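Ankyrin repeat and SAM domain-containing protein 4B (Mus musculus, PDB 5F3X) probably acts as a scaffold protein, binding partner proteins through its ankyrin repeats, its sterile alpha motif (SAM) domain and a C-terminal PDZ-binding motif. Local coordinates at residues I49-L53 / G54-K58. Sequence-based numbering, arbitrary orientation.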
loop_
_atom_site.group_PDB
_atom_site.type_symbol
_atom_site.label_atom_id
_atom_site.label_comp_id
_atom_site.label_asym_id
_atom_site.label_seq_id
_atom_site.Cartn_x
_atom_site.Cartn_y
_atom_site.Cartn_z
ATOM N N ILE B 49 20.596 -17.873 23.945
ATOM C CA ILE B 49 21.117 -18.287 22.647
ATOM C C ILE B 49 22.373 -17.503 22.310
ATOM O O ILE B 49 22.765 -17.429 21.141
ATOM C CB ILE B 49 20.059 -18.197 21.532
ATOM C CG1 ILE B 49 19.465 -16.791 21.430
ATOM C CG2 ILE B 49 18.985 -19.271 21.766
ATOM C CD1 ILE B 49 18.591 -16.584 20.218
ATOM N N HIS B 50 22.953 -16.828 23.312
ATOM C CA HIS B 50 24.281 -16.193 23.195
ATOM C C HIS B 50 24.280 -14.993 22.248
ATOM O O HIS B 50 25.235 -14.781 21.497
ATOM C CB HIS B 50 25.355 -17.190 22.742
ATOM C CG HIS B 50 25.348 -18.479 23.496
ATOM N ND1 HIS B 50 26.110 -18.680 24.629
ATOM C CD2 HIS B 50 24.677 -19.635 23.279
ATOM C CE1 HIS B 50 25.897 -19.903 25.082
ATOM N NE2 HIS B 50 25.034 -20.503 24.282
ATOM N N MET B 51 23.207 -14.210 22.268
ATOM C CA MET B 51 23.213 -12.904 21.623
ATOM C C MET B 51 23.860 -11.901 22.571
ATOM O O MET B 51 23.513 -11.846 23.755
ATOM C CB MET B 51 21.786 -12.481 21.260
ATOM C CG MET B 51 21.702 -11.162 20.518
ATOM S SD MET B 51 20.178 -10.975 19.578
ATOM C CE MET B 51 20.056 -12.609 18.871
ATOM N N GLN B 52 24.815 -11.127 22.069
ATOM C CA GLN B 52 25.492 -10.227 22.988
ATOM C C GLN B 52 24.679 -8.944 23.179
ATOM O O GLN B 52 23.698 -8.680 22.475
ATOM C CB GLN B 52 26.907 -9.927 22.492
ATOM C CG GLN B 52 27.701 -11.188 22.198
ATOM C CD GLN B 52 29.133 -11.131 22.698
ATOM O OE1 GLN B 52 29.383 -11.062 23.906
ATOM N NE2 GLN B 52 30.087 -11.159 21.766
ATOM N N LEU B 53 25.136 -8.117 24.122
ATOM C CA LEU B 53 24.283 -7.051 24.640
ATOM C C LEU B 53 23.856 -6.082 23.542
ATOM O O LEU B 53 22.686 -5.683 23.481
ATOM C CB LEU B 53 24.994 -6.305 25.770
ATOM C CG LEU B 53 24.315 -5.064 26.361
ATOM C CD1 LEU B 53 22.890 -5.340 26.779
ATOM C CD2 LEU B 53 25.096 -4.619 27.558
ATOM N N GLY B 54 24.776 -5.720 22.650
ATOM C CA GLY B 54 24.491 -4.762 21.614
ATOM C C GLY B 54 23.304 -5.149 20.763
ATOM O O GLY B 54 22.329 -4.401 20.651
ATOM N N PRO B 55 23.356 -6.321 20.126
ATOM C CA PRO B 55 22.213 -6.704 19.284
ATOM C C PRO B 55 20.985 -7.060 20.083
ATOM O O PRO B 55 19.875 -6.895 19.576
ATOM C CB PRO B 55 22.737 -7.884 18.452
ATOM C CG PRO B 55 24.068 -8.211 18.965
ATOM C CD PRO B 55 24.575 -7.086 19.799
ATOM N N ARG B 56 21.139 -7.513 21.328
ATOM C CA ARG B 56 19.968 -7.732 22.174
ATOM C C ARG B 56 19.153 -6.456 22.292
ATOM O O ARG B 56 17.938 -6.462 22.073
ATOM C CB ARG B 56 20.398 -8.222 23.554
ATOM C CG ARG B 56 20.039 -9.655 23.856
ATOM C CD ARG B 56 21.019 -10.275 24.836
ATOM N NE ARG B 56 21.249 -9.454 26.029
ATOM C CZ ARG B 56 22.410 -9.413 26.673
ATOM N NH1 ARG B 56 23.419 -10.140 26.229
ATOM N NH2 ARG B 56 22.575 -8.643 27.747
ATOM N N LYS B 57 19.823 -5.335 22.603
ATOM C CA LYS B 57 19.124 -4.060 22.741
ATOM C C LYS B 57 18.463 -3.644 21.430
ATOM O O LYS B 57 17.315 -3.193 21.428
ATOM C CB LYS B 57 20.091 -2.991 23.228
ATOM C CG LYS B 57 20.760 -3.284 24.585
ATOM C CD LYS B 57 19.769 -3.376 25.753
ATOM C CE LYS B 57 19.376 -4.834 26.113
ATOM N NZ LYS B 57 18.047 -4.899 26.766
ATOM N N LYS B 58 19.157 -3.809 20.300
ATOM C CA LYS B 58 18.571 -3.426 19.019
ATOM C C LYS B 58 17.359 -4.284 18.696
ATOM O O LYS B 58 16.311 -3.763 18.303
ATOM C CB LYS B 58 19.616 -3.512 17.902
ATOM C CG LYS B 58 20.566 -2.306 17.857
ATOM C CD LYS B 58 21.905 -2.633 17.207
ATOM C CE LYS B 58 22.812 -1.409 17.256
ATOM N NZ LYS B 58 24.030 -1.581 16.398
#
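Helix 53-71 starts with Gln52 as its N-cap: Arg56 N donates to Gln52 O at 3.0 Å, and one residue on Lys57 N reaches Leu53 O, also at 3.0 Å. Pro55, with no N-H to give, sits in this opening turn, where the helix asks for no donor, and its CD lies 3.2 Å from Gln52 O. Further back, His50, with positive phi, is the C-prime residue of the Schellman motif that closes helix 43-48, and the few residues from His50 to Gln52 join that helix to helix 53-71. They lead into the long C-terminal helix of the SAM fold, and Met51 turns inward from them, its CG 4.0 Å from Pro55 CB; both side chains also touch Phe24. Arg56 folds back over the link. The Arg56 chain bends at chi3 (50°), bringing NH1 to 3.0 Å from Met51 O, a straight bond (167°) lying in both the guanidinium and the carbonyl planes. Leu53 CA sits over the centre of one guanidinium face, while Arg56 NE forms a salt bridge with Asp43. Replacing Arg56 with an alanine would probably leave Met51 O without this donor and Asp43 with a long, weak pair to Lys57 in place of the salt bridge, and uncover the backbone at Leu53. Leu53 CD1 lies 3.5 Å from Arg56 NH2 and 3.6 Å from Lys57 CE, the lysine chain curling round this methyl through bends at chi2 and chi3.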